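Local coordinates for protein GphF (Cystobacter violaceus, PDB 6MFC) that probably acts as a GNAT-like decarboxylase that supplies the starter unit in the initiation of polyketide biosynthesis, at residues 42-47 and 118-122; 71-75 and 126-132; 154-159 and 205-209. All coordinates share one frame; numbering follows the deposited sequence.

Interaction 1 of 3, residues 42-47 and 118-122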
ATOM      1  N   LEU A  42      -4.148  -4.883 -14.242  1.00 68.53           N
ATOM      2  CA  LEU A  42      -4.077  -5.402 -12.881  1.00 72.33           C
ATOM      3  C   LEU A  42      -4.812  -4.489 -11.910  1.00 81.30           C
ATOM      4  O   LEU A  42      -5.456  -4.961 -10.965  1.00 81.51           O
ATOM      5  CB  LEU A  42      -2.617  -5.569 -12.461  1.00 64.15           C
ATOM      6  CG  LEU A  42      -2.388  -6.028 -11.021  1.00 64.16           C
ATOM      7  CD1 LEU A  42      -2.930  -7.435 -10.815  1.00 61.14           C
ATOM      8  CD2 LEU A  42      -0.915  -5.952 -10.658  1.00 62.47           C
ATOM      9  N   GLU A  43      -4.735  -3.176 -12.136  1.00 86.55           N
ATOM     10  CA  GLU A  43      -5.421  -2.228 -11.265  1.00 84.31           C
ATOM     11  C   GLU A  43      -6.933  -2.392 -11.350  1.00 78.00           C
ATOM     12  O   GLU A  43      -7.639  -2.225 -10.349  1.00 78.14           O
ATOM     13  CB  GLU A  43      -5.012  -0.799 -11.629  1.00 86.20           C
ATOM     14  CG  GLU A  43      -5.537   0.276 -10.690  1.00 84.61           C
ATOM     15  CD  GLU A  43      -4.702   0.418  -9.432  1.00 82.39           C
ATOM     16  OE1 GLU A  43      -3.825  -0.439  -9.190  1.00 77.55           O
ATOM     17  OE2 GLU A  43      -4.921   1.395  -8.688  1.00 81.77           O
ATOM     18  N   ALA A  44      -7.449  -2.728 -12.535  1.00 76.92           N
ATOM     19  CA  ALA A  44      -8.893  -2.846 -12.699  1.00 73.97           C
ATOM     20  C   ALA A  44      -9.436  -4.115 -12.056  1.00 76.60           C
ATOM     21  O   ALA A  44     -10.584  -4.133 -11.596  1.00 82.09           O
ATOM     22  CB  ALA A  44      -9.261  -2.800 -14.181  1.00 71.20           C
ATOM     23  N   ARG A  45      -8.637  -5.182 -12.020  1.00 73.70           N
ATOM     24  CA  ARG A  45      -9.066  -6.418 -11.376  1.00 82.59           C
ATOM     25  C   ARG A  45      -8.987  -6.331  -9.858  1.00 85.88           C
ATOM     26  O   ARG A  45      -9.784  -6.973  -9.164  1.00 95.74           O
ATOM     27  CB  ARG A  45      -8.222  -7.595 -11.872  1.00 77.38           C
ATOM     28  CG  ARG A  45      -8.479  -7.979 -13.316  1.00 79.52           C
ATOM     29  CD  ARG A  45      -7.485  -9.026 -13.793  1.00 84.52           C
ATOM     30  NE  ARG A  45      -8.150 -10.155 -14.437  1.00 89.88           N
ATOM     31  CZ  ARG A  45      -8.419 -11.307 -13.831  1.00 98.15           C
ATOM     32  NH1 ARG A  45      -8.073 -11.489 -12.563  1.00 96.22           N
ATOM     33  NH2 ARG A  45      -9.030 -12.281 -14.492  1.00111.85           N
ATOM     34  N   CYS A  46      -8.046  -5.551  -9.324  1.00 70.89           N
ATOM     35  CA  CYS A  46      -7.866  -5.518  -7.878  1.00 65.00           C
ATOM     36  C   CYS A  46      -8.794  -4.521  -7.195  1.00 69.25           C
ATOM     37  O   CYS A  46      -9.129  -4.706  -6.020  1.00 70.55           O
ATOM     38  CB  CYS A  46      -6.413  -5.194  -7.541  1.00 63.66           C
ATOM     39  SG  CYS A  46      -5.225  -6.420  -8.129  1.00 66.76           S
ATOM     40  N   TRP A  47      -9.231  -3.479  -7.902  1.00 69.39           N
ATOM     41  CA  TRP A  47      -9.997  -2.418  -7.272  1.00 69.60           C
ATOM     42  C   TRP A  47     -11.244  -2.088  -8.079  1.00 73.26           C
ATOM     43  O   TRP A  47     -11.222  -2.142  -9.316  1.00 68.85           O
ATOM     44  CB  TRP A  47      -9.144  -1.152  -7.116  1.00 69.23           C
ATOM     45  CG  TRP A  47      -7.904  -1.370  -6.318  1.00 75.42           C
ATOM     46  CD1 TRP A  47      -6.663  -1.674  -6.796  1.00 72.67           C
ATOM     47  CD2 TRP A  47      -7.783  -1.304  -4.894  1.00 88.65           C
ATOM     48  NE1 TRP A  47      -5.774  -1.799  -5.755  1.00 80.41           N
ATOM     49  CE2 TRP A  47      -6.438  -1.577  -4.577  1.00 93.43           C
ATOM     50  CE3 TRP A  47      -8.681  -1.041  -3.856  1.00 96.64           C
ATOM     51  CZ2 TRP A  47      -5.969  -1.593  -3.264  1.00105.87           C
ATOM     52  CZ3 TRP A  47      -8.215  -1.057  -2.554  1.00103.66           C
ATOM     53  CH2 TRP A  47      -6.871  -1.331  -2.270  1.00106.66           C
ATOM     54  N   ASN A 118      -0.650  -4.491  -5.277  1.00 76.52           N
ATOM     55  CA  ASN A 118      -1.765  -5.195  -5.894  1.00 75.40           C
ATOM     56  C   ASN A 118      -1.341  -6.609  -6.257  1.00 78.07           C
ATOM     57  O   ASN A 118      -0.246  -6.819  -6.792  1.00 70.30           O
ATOM     58  CB  ASN A 118      -2.258  -4.461  -7.143  1.00 71.19           C
ATOM     59  CG  ASN A 118      -2.734  -3.057  -6.843  1.00 84.40           C
ATOM     60  OD1 ASN A 118      -3.270  -2.787  -5.768  1.00 97.05           O
ATOM     61  ND2 ASN A 118      -2.544  -2.150  -7.795  1.00 86.84           N
ATOM     62  N   VAL A 119      -2.204  -7.575  -5.951  1.00 79.91           N
ATOM     63  CA  VAL A 119      -2.043  -8.956  -6.381  1.00 76.23           C
ATOM     64  C   VAL A 119      -3.354  -9.390  -7.018  1.00 81.33           C
ATOM     65  O   VAL A 119      -4.429  -9.133  -6.464  1.00 77.10           O
ATOM     66  CB  VAL A 119      -1.666  -9.889  -5.215  1.00 75.30           C
ATOM     67  CG1 VAL A 119      -1.446 -11.305  -5.725  1.00 66.36           C
ATOM     68  CG2 VAL A 119      -0.424  -9.373  -4.503  1.00 75.72           C
ATOM     69  N   ASP A 120      -3.264 -10.029  -8.182  1.00 86.71           N
ATOM     70  CA  ASP A 120      -4.458 -10.403  -8.928  1.00 86.51           C
ATOM     71  C   ASP A 120      -5.351 -11.291  -8.068  1.00 88.98           C
ATOM     72  O   ASP A 120      -4.853 -12.232  -7.433  1.00 94.80           O
ATOM     73  CB  ASP A 120      -4.071 -11.122 -10.220  1.00 90.84           C
ATOM     74  CG  ASP A 120      -5.236 -11.267 -11.187  1.00102.75           C
ATOM     75  OD1 ASP A 120      -6.251 -11.897 -10.823  1.00107.95           O
ATOM     76  OD2 ASP A 120      -5.137 -10.743 -12.317  1.00105.53           O
ATOM     77  N   PRO A 121      -6.657 -11.020  -8.001  1.00 91.68           N
ATOM     78  CA  PRO A 121      -7.541 -11.852  -7.167  1.00 96.72           C
ATOM     79  C   PRO A 121      -7.574 -13.316  -7.570  1.00101.42           C
ATOM     80  O   PRO A 121      -7.979 -14.155  -6.757  1.00113.47           O
ATOM     81  CB  PRO A 121      -8.916 -11.194  -7.348  1.00 98.82           C
ATOM     82  CG  PRO A 121      -8.610  -9.785  -7.737  1.00 99.12           C
ATOM     83  CD  PRO A 121      -7.362  -9.857  -8.567  1.00 95.07           C
ATOM     84  N   ALA A 122      -7.164 -13.653  -8.793  1.00 96.30           N
ATOM     85  CA  ALA A 122      -7.155 -15.042  -9.232  1.00 93.39           C
ATOM     86  C   ALA A 122      -5.942 -15.819  -8.736  1.00101.84           C
ATOM     87  O   ALA A 122      -5.907 -17.043  -8.894  1.00114.10           O
ATOM     88  CB  ALA A 122      -7.215 -15.111 -10.759  1.00 91.55           C
TER
HETATM   89  O   HOH W   1      -2.194   0.868  -6.992  1.00 73.28           O
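L42 opens the contact with both methyls. CD2 lies 4.0 Å from N118 CB, and CD1 is 3.7 Å from D120 N. E43 follows. Its OE1 comes within 2.6 Å of N118 ND2. A water accepts from N118 ND2 and donates weakly to E43 OE2, whose stronger partner is the backbone N of A53. R45 extends to D120. Its NH1 makes a salt bridge to D120 OD1 at 2.6 Å, with the guanidinium and carboxylate planes 40° apart. That oxygen has a second task. It takes the backbone N of A122 at 2.8 Å on its anti lone pair, which closes an Asx turn. The carboxylate therefore ties the turn to the helix. C46 SG stands anti to its carbonyl carbon, beside the backbone N, which brings it 3.7 Å from N118 CB and close to the V119 carbonyl. W47 ends the run, just past the helix. Its NE1 donates to N118 OD1 at 2.7 Å with an N-H...O angle of 164°. The oxygen lies in the indole plane, but the donor stands above the amide plane, the two planes being 68° apart. The side-chain oxygen of N118 thus holds the indole while its CB packs on the helix. Here helix 36-46 lies against the end of strand 111-119, a central strand of the mixed sheet of the GNAT fold.

Interaction 2 of 3, residues 71-75 and 126-132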
ATOM      1  N   VAL A  71       7.258  -5.541 -10.396  1.00 82.92           N
ATOM      2  CA  VAL A  71       6.160  -6.365 -10.876  1.00 75.48           C
ATOM      3  C   VAL A  71       6.503  -7.823 -10.607  1.00 76.70           C
ATOM      4  O   VAL A  71       7.675  -8.215 -10.597  1.00 78.02           O
ATOM      5  CB  VAL A  71       5.868  -6.140 -12.375  1.00 74.68           C
ATOM      6  CG1 VAL A  71       5.369  -4.724 -12.613  1.00 77.02           C
ATOM      7  CG2 VAL A  71       7.111  -6.419 -13.205  1.00 73.82           C
ATOM      8  N   LEU A  72       5.469  -8.624 -10.372  1.00 74.39           N
ATOM      9  CA  LEU A  72       5.612 -10.061 -10.188  1.00 76.61           C
ATOM     10  C   LEU A  72       4.984 -10.774 -11.377  1.00 81.14           C
ATOM     11  O   LEU A  72       3.825 -10.518 -11.719  1.00 78.55           O
ATOM     12  CB  LEU A  72       4.963 -10.519  -8.880  1.00 80.12           C
ATOM     13  CG  LEU A  72       4.901 -12.028  -8.627  1.00 84.85           C
ATOM     14  CD1 LEU A  72       6.261 -12.680  -8.823  1.00 95.25           C
ATOM     15  CD2 LEU A  72       4.384 -12.302  -7.230  1.00 81.27           C
ATOM     16  N   LEU A  73       5.752 -11.662 -12.001  1.00 85.49           N
ATOM     17  CA  LEU A  73       5.323 -12.359 -13.204  1.00 88.75           C
ATOM     18  C   LEU A  73       4.957 -13.800 -12.874  1.00 94.07           C
ATOM     19  O   LEU A  73       5.744 -14.520 -12.252  1.00 98.14           O
ATOM     20  CB  LEU A  73       6.421 -12.331 -14.269  1.00 96.74           C
ATOM     21  CG  LEU A  73       6.865 -10.952 -14.753  1.00 92.27           C
ATOM     22  CD1 LEU A  73       7.878 -11.092 -15.871  1.00 76.78           C
ATOM     23  CD2 LEU A  73       5.668 -10.146 -15.212  1.00 90.34           C
ATOM     24  N   HIS A  74       3.765 -14.212 -13.296  1.00 94.60           N
ATOM     25  CA  HIS A  74       3.325 -15.597 -13.176  1.00 91.83           C
ATOM     26  C   HIS A  74       2.666 -15.994 -14.486  1.00 97.52           C
ATOM     27  O   HIS A  74       1.711 -15.343 -14.921  1.00 83.42           O
ATOM     28  CB  HIS A  74       2.358 -15.779 -12.003  1.00 93.06           C
ATOM     29  CG  HIS A  74       1.938 -17.199 -11.783  1.00 99.98           C
ATOM     30  ND1 HIS A  74       2.797 -18.164 -11.305  1.00109.09           N
ATOM     31  CD2 HIS A  74       0.749 -17.816 -11.979  1.00107.31           C
ATOM     32  CE1 HIS A  74       2.157 -19.316 -11.216  1.00116.15           C
ATOM     33  NE2 HIS A  74       0.913 -19.132 -11.618  1.00114.42           N
ATOM     34  N   GLU A  75       3.183 -17.053 -15.112  1.00100.36           N
ATOM     35  CA  GLU A  75       2.715 -17.501 -16.424  1.00103.92           C
ATOM     36  C   GLU A  75       2.866 -16.394 -17.465  1.00100.43           C
ATOM     37  O   GLU A  75       2.027 -16.227 -18.354  1.00 92.69           O
ATOM     38  CB  GLU A  75       1.269 -18.000 -16.357  1.00105.88           C
ATOM     39  CG  GLU A  75       1.024 -19.081 -15.311  1.00105.66           C
ATOM     40  CD  GLU A  75       1.567 -20.435 -15.725  1.00124.07           C
ATOM     41  OE1 GLU A  75       1.803 -20.639 -16.934  1.00130.48           O
ATOM     42  OE2 GLU A  75       1.757 -21.297 -14.839  1.00132.99           O
ATOM     43  N   HIS A 126      -1.680 -18.463  -4.042  1.00111.67           N
ATOM     44  CA  HIS A 126      -0.229 -18.543  -4.143  1.00110.62           C
ATOM     45  C   HIS A 126       0.488 -17.744  -3.065  1.00109.75           C
ATOM     46  O   HIS A 126       1.718 -17.839  -2.970  1.00112.13           O
ATOM     47  CB  HIS A 126       0.232 -18.061  -5.521  1.00113.09           C
ATOM     48  CG  HIS A 126       0.068 -19.079  -6.604  1.00122.03           C
ATOM     49  ND1 HIS A 126      -1.163 -19.444  -7.104  1.00123.61           N
ATOM     50  CD2 HIS A 126       0.981 -19.813  -7.283  1.00126.03           C
ATOM     51  CE1 HIS A 126      -1.001 -20.357  -8.046  1.00127.94           C
ATOM     52  NE2 HIS A 126       0.291 -20.599  -8.173  1.00129.27           N
ATOM     53  N   ASP A 127      -0.242 -16.969  -2.260  1.00110.96           N
ATOM     54  CA  ASP A 127       0.346 -16.129  -1.215  1.00114.72           C
ATOM     55  C   ASP A 127       1.393 -15.177  -1.792  1.00112.00           C
ATOM     56  O   ASP A 127       2.415 -14.893  -1.164  1.00114.19           O
ATOM     57  CB  ASP A 127       0.941 -16.978  -0.088  1.00135.73           C
ATOM     58  CG  ASP A 127      -0.115 -17.762   0.670  1.00159.77           C
ATOM     59  OD1 ASP A 127      -1.295 -17.715   0.264  1.00166.37           O
ATOM     60  OD2 ASP A 127       0.233 -18.420   1.672  1.00168.17           O
ATOM     61  N   PHE A 128       1.134 -14.680  -3.005  1.00103.32           N
ATOM     62  CA  PHE A 128       2.045 -13.735  -3.638  1.00 91.61           C
ATOM     63  C   PHE A 128       2.070 -12.388  -2.929  1.00 96.83           C
ATOM     64  O   PHE A 128       3.055 -11.651  -3.058  1.00 95.16           O
ATOM     65  CB  PHE A 128       1.663 -13.537  -5.106  1.00 85.87           C
ATOM     66  CG  PHE A 128       2.158 -14.623  -6.016  1.00 97.28           C
ATOM     67  CD1 PHE A 128       3.228 -15.424  -5.649  1.00106.81           C
ATOM     68  CD2 PHE A 128       1.561 -14.835  -7.250  1.00 94.91           C
ATOM     69  CE1 PHE A 128       3.689 -16.422  -6.492  1.00104.69           C
ATOM     70  CE2 PHE A 128       2.018 -15.830  -8.094  1.00 94.79           C
ATOM     71  CZ  PHE A 128       3.081 -16.622  -7.714  1.00100.49           C
ATOM     72  N   GLY A 129       1.011 -12.047  -2.191  1.00 95.03           N
ATOM     73  CA  GLY A 129       0.985 -10.770  -1.494  1.00 91.35           C
ATOM     74  C   GLY A 129       2.093 -10.647  -0.466  1.00 83.67           C
ATOM     75  O   GLY A 129       2.817  -9.650  -0.429  1.00 77.12           O
ATOM     76  N   SER A 130       2.241 -11.667   0.382  1.00 82.26           N
ATOM     77  CA  SER A 130       3.310 -11.661   1.371  1.00 83.62           C
ATOM     78  C   SER A 130       4.686 -11.737   0.729  1.00 86.99           C
ATOM     79  O   SER A 130       5.668 -11.305   1.343  1.00 89.98           O
ATOM     80  CB  SER A 130       3.127 -12.822   2.348  1.00 88.77           C
ATOM     81  OG  SER A 130       3.211 -14.067   1.678  1.00107.44           O
ATOM     82  N   LEU A 131       4.784 -12.272  -0.490  1.00 91.14           N
ATOM     83  CA  LEU A 131       6.075 -12.329  -1.167  1.00 90.20           C
ATOM     84  C   LEU A 131       6.521 -10.941  -1.610  1.00 90.45           C
ATOM     85  O   LEU A 131       7.675 -10.553  -1.399  1.00 95.24           O
ATOM     86  CB  LEU A 131       6.001 -13.278  -2.363  1.00 89.07           C
ATOM     87  CG  LEU A 131       7.282 -13.378  -3.197  1.00 85.78           C
ATOM     88  CD1 LEU A 131       8.440 -13.872  -2.347  1.00 84.90           C
ATOM     89  CD2 LEU A 131       7.079 -14.276  -4.406  1.00 81.91           C
ATOM     90  N   LEU A 132       5.614 -10.175  -2.224  1.00 80.25           N
ATOM     91  CA  LEU A 132       5.960  -8.825  -2.658  1.00 85.32           C
ATOM     92  C   LEU A 132       6.304  -7.935  -1.472  1.00 93.03           C
ATOM     93  O   LEU A 132       7.261  -7.153  -1.529  1.00 92.27           O
ATOM     94  CB  LEU A 132       4.810  -8.215  -3.464  1.00 85.92           C
ATOM     95  CG  LEU A 132       4.569  -8.739  -4.882  1.00 88.02           C
ATOM     96  CD1 LEU A 132       3.393  -8.015  -5.517  1.00 79.84           C
ATOM     97  CD2 LEU A 132       5.820  -8.589  -5.736  1.00 87.01           C
TER
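L72 and F128 meet at about a right angle. The leucine places CD2 over one face of the phenyl ring, 3.8 Å from its centroid, in a CH-pi contact displaced toward the CG side of the ring. L72 CG lies opposite its own backbone N (chi1 174°), and CD2 extends from there to the helix. The other face of F128 is covered from its own segment by H126 CB, which sits over the ring centre. The phenyl is therefore clamped between a methyl and a methylene. Its rim is used as well. The CE2-CZ edge points at the face of H74 in an offset edge-to-face pair, with centroids 5.5 Å apart and planes at 65°. These contacts belong to a helix packed on a sheet. Strand 70-74 and helix 128-140 run roughly antiparallel, at 141° between the two short segments, with their axes 10.3 Å apart at closest approach. The helix is the crossover of a beta-alpha-beta unit: it follows strand 111-119 and leads to strand 148-153, the parallel neighbour in the GNAT sheet. One turn further along the helix, L132 lays CD2 against L72 CB at 3.8 Å. Its side chain also touches I28, T82 and L117, so it spans several strands. L131 touches L72 more loosely, with the two CD2 atoms 4.4 Å apart. Beyond F128, toward the exposed H126, the H74 and H126 rings meet obliquely, with centroids 4.8 Å apart. H74, H126 and F128 make up an aromatic cluster. S130 OG donates to the carbonyl O of D127, the residue just before the helix, at 3.1 Å.

Interaction 3 of 3, residues 154-159 and 205-209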
ATOM      1  N   ARG A 154      -5.707   0.417   4.817  1.00 79.97           N
ATOM      2  CA  ARG A 154      -7.147   0.607   4.909  1.00 80.95           C
ATOM      3  C   ARG A 154      -7.764  -0.648   5.515  1.00 77.45           C
ATOM      4  O   ARG A 154      -7.078  -1.641   5.773  1.00 82.79           O
ATOM      5  CB  ARG A 154      -7.745   0.931   3.534  1.00 76.71           C
ATOM      6  CG  ARG A 154      -7.476  -0.124   2.472  1.00 83.61           C
ATOM      7  CD  ARG A 154      -8.082   0.267   1.133  1.00 87.26           C
ATOM      8  NE  ARG A 154      -9.521   0.499   1.227  1.00 86.08           N
ATOM      9  CZ  ARG A 154     -10.441  -0.445   1.062  1.00 86.77           C
ATOM     10  NH1 ARG A 154     -10.077  -1.691   0.793  1.00 90.73           N
ATOM     11  NH2 ARG A 154     -11.728  -0.142   1.165  1.00 88.43           N
ATOM     12  N   CYS A 155      -9.071  -0.593   5.750  1.00 85.04           N
ATOM     13  CA  CYS A 155      -9.820  -1.705   6.321  1.00 96.19           C
ATOM     14  C   CYS A 155     -10.790  -2.244   5.281  1.00 99.10           C
ATOM     15  O   CYS A 155     -11.500  -1.472   4.628  1.00107.81           O
ATOM     16  CB  CYS A 155     -10.572  -1.273   7.583  1.00 96.08           C
ATOM     17  SG  CYS A 155      -9.500  -0.888   8.983  1.00 93.84           S
ATOM     18  N   GLY A 156     -10.820  -3.568   5.133  1.00 83.49           N
ATOM     19  CA  GLY A 156     -11.655  -4.197   4.132  1.00 88.10           C
ATOM     20  C   GLY A 156     -13.009  -4.649   4.639  1.00 96.32           C
ATOM     21  O   GLY A 156     -13.923  -4.882   3.842  1.00 99.64           O
ATOM     22  N   ASP A 157     -13.158  -4.780   5.955  1.00 99.55           N
ATOM     23  CA  ASP A 157     -14.396  -5.251   6.567  1.00101.35           C
ATOM     24  C   ASP A 157     -14.766  -4.382   7.762  1.00101.83           C
ATOM     25  O   ASP A 157     -15.070  -4.872   8.853  1.00111.66           O
ATOM     26  CB  ASP A 157     -14.274  -6.716   6.976  1.00113.35           C
ATOM     27  CG  ASP A 157     -15.612  -7.339   7.329  1.00128.60           C
ATOM     28  OD1 ASP A 157     -16.656  -6.741   6.996  1.00133.21           O
ATOM     29  OD2 ASP A 157     -15.616  -8.424   7.946  1.00134.75           O
ATOM     30  N   TYR A 158     -14.738  -3.067   7.574  1.00 92.70           N
ATOM     31  CA  TYR A 158     -15.188  -2.162   8.624  1.00 84.07           C
ATOM     32  C   TYR A 158     -16.704  -1.961   8.619  1.00 89.85           C
ATOM     33  O   TYR A 158     -17.301  -1.907   9.703  1.00 95.61           O
ATOM     34  CB  TYR A 158     -14.493  -0.802   8.526  1.00 82.91           C
ATOM     35  CG  TYR A 158     -15.054   0.194   9.517  1.00 87.63           C
ATOM     36  CD1 TYR A 158     -14.909  -0.006  10.883  1.00 87.06           C
ATOM     37  CD2 TYR A 158     -15.750   1.318   9.090  1.00 86.75           C
ATOM     38  CE1 TYR A 158     -15.428   0.887  11.797  1.00 83.96           C
ATOM     39  CE2 TYR A 158     -16.273   2.219   9.999  1.00 87.96           C
ATOM     40  CZ  TYR A 158     -16.107   1.997  11.351  1.00 90.23           C
ATOM     41  OH  TYR A 158     -16.624   2.888  12.264  1.00 97.90           O
ATOM     42  N   PRO A 159     -17.366  -1.821   7.457  1.00 95.32           N
ATOM     43  CA  PRO A 159     -18.828  -1.629   7.475  1.00 99.50           C
ATOM     44  C   PRO A 159     -19.595  -2.657   8.290  1.00106.22           C
ATOM     45  O   PRO A 159     -20.643  -2.321   8.856  1.00110.56           O
ATOM     46  CB  PRO A 159     -19.199  -1.703   5.989  1.00 95.84           C
ATOM     47  CG  PRO A 159     -18.022  -1.149   5.305  1.00 91.96           C
ATOM     48  CD  PRO A 159     -16.827  -1.615   6.096  1.00 93.72           C
ATOM     49  N   ASP A 205     -13.184   6.456  -0.334  1.00 92.45           N
ATOM     50  CA  ASP A 205     -13.120   5.174   0.367  1.00 80.75           C
ATOM     51  C   ASP A 205     -14.156   5.199   1.487  1.00 77.75           C
ATOM     52  O   ASP A 205     -13.853   5.414   2.663  1.00 82.46           O
ATOM     53  CB  ASP A 205     -11.710   4.927   0.891  1.00 75.83           C
ATOM     54  CG  ASP A 205     -11.480   3.485   1.297  1.00 81.80           C
ATOM     55  OD1 ASP A 205     -12.430   2.678   1.213  1.00 84.59           O
ATOM     56  OD2 ASP A 205     -10.340   3.161   1.696  1.00 80.05           O
ATOM     57  N   VAL A 206     -15.413   4.974   1.099  1.00 81.53           N
ATOM     58  CA  VAL A 206     -16.521   5.082   2.044  1.00 85.49           C
ATOM     59  C   VAL A 206     -16.491   3.949   3.063  1.00 99.34           C
ATOM     60  O   VAL A 206     -16.906   4.132   4.215  1.00104.05           O
ATOM     61  CB  VAL A 206     -17.861   5.122   1.287  1.00 85.02           C
ATOM     62  CG1 VAL A 206     -19.004   5.442   2.237  1.00 96.95           C
ATOM     63  CG2 VAL A 206     -17.799   6.134   0.157  1.00 79.94           C
ATOM     64  N   ASP A 207     -16.008   2.766   2.671  1.00100.38           N
ATOM     65  CA  ASP A 207     -15.941   1.651   3.610  1.00101.25           C
ATOM     66  C   ASP A 207     -14.972   1.919   4.756  1.00 96.08           C
ATOM     67  O   ASP A 207     -15.018   1.212   5.767  1.00105.63           O
ATOM     68  CB  ASP A 207     -15.546   0.368   2.879  1.00107.50           C
ATOM     69  CG  ASP A 207     -16.635  -0.133   1.951  1.00113.95           C
ATOM     70  OD1 ASP A 207     -17.826   0.106   2.245  1.00118.21           O
ATOM     71  OD2 ASP A 207     -16.303  -0.770   0.930  1.00118.05           O
ATOM     72  N   ASN A 208     -14.101   2.916   4.620  1.00 87.74           N
ATOM     73  CA  ASN A 208     -13.217   3.349   5.694  1.00 86.14           C
ATOM     74  C   ASN A 208     -13.603   4.716   6.241  1.00 94.20           C
ATOM     75  O   ASN A 208     -12.818   5.317   6.983  1.00 98.44           O
ATOM     76  CB  ASN A 208     -11.767   3.364   5.210  1.00 71.77           C
ATOM     77  CG  ASN A 208     -11.168   1.974   5.133  1.00 84.43           C
ATOM     78  OD1 ASN A 208     -10.337   1.600   5.959  1.00 95.58           O
ATOM     79  ND2 ASN A 208     -11.596   1.195   4.143  1.00 82.83           N
ATOM     80  N   ASP A 209     -14.790   5.217   5.894  1.00 92.61           N
ATOM     81  CA  ASP A 209     -15.235   6.550   6.300  1.00 89.58           C
ATOM     82  C   ASP A 209     -14.224   7.611   5.874  1.00 72.21           C
ATOM     83  O   ASP A 209     -13.978   8.592   6.579  1.00 73.92           O
ATOM     84  CB  ASP A 209     -15.502   6.607   7.806  1.00100.91           C
ATOM     85  CG  ASP A 209     -16.745   5.834   8.205  1.00112.31           C
ATOM     86  OD1 ASP A 209     -16.824   4.628   7.891  1.00119.69           O
ATOM     87  OD2 ASP A 209     -17.639   6.431   8.840  1.00114.18           O
TER
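R154 reaches across to D205 and N208, and its side chain can be followed outward. CB lies 3.6 Å from N208 OD1. CG leaves CB between the backbone N and the carbonyl carbon (chi1 58°), and the chain bends again at chi3, which brings its far end alongside D205. CD passes 3.7 Å from D205 OD2. NE then donates to that same oxygen at 2.8 Å, almost straight at 176°. NH2 donates to D205 OD1 at 2.9 Å. The grip is side-on and two-pronged. Both oxygens are met on their syn sides, and the guanidinium and carboxylate planes differ by only 30°. NH1, the remaining tip, touches the indole of W47 at CZ3, and L51 also touches R154 and D205.

Next to this pair N208 presents its amide to the backbone of C155. OD1 accepts from C155 N in the carbonyl plane, on a lone pair, and ND2 donates to C155 O at 2.7 Å. Both backbone groups of one residue are thus taken by one side chain, much as a neighbouring strand would take them. N208 OD1 also accepts a hydrogen bond from the hydroxyl of Y168. Further on, the rim of the Y158 ring faces oxygen atoms: CD2 is 3.4 Å from D207 O, and CE2 is close to D209 OD1. The D209 carboxylate has a salt bridge to R162. P159 CG rests on D207 OD1.

The chemistry is mostly polar. The loop after strand 148-153 is joined to the loop between strands 193-198 and 212-218 by a bidentate salt bridge and a two-bond amide grip, which probably fix both the direction of R154 and the path of the chain at C155.

Interactions 1 and 2 share the sheet and work from its two faces. N118 faces helix 36-46, while the next residue, V119, turns its methyls to F128, G129 and L132 of interaction 2. Interaction 2 is mainly apolar and aromatic. Buried L72, F128 and L132 form its core-like part, with exposed H126 at the rim. Interaction 1 mixes leucine packing with polar bonds where the strand gives way to a turn; buried L42 and N118 contrast with exposed R45 and P121. Interaction 3 joins two loops by charge and amide bonds, with D205 and N208 buried and D207 and D209 exposed. It touches interaction 1 at W47, but its nearest atoms are about 14 Å from interaction 2.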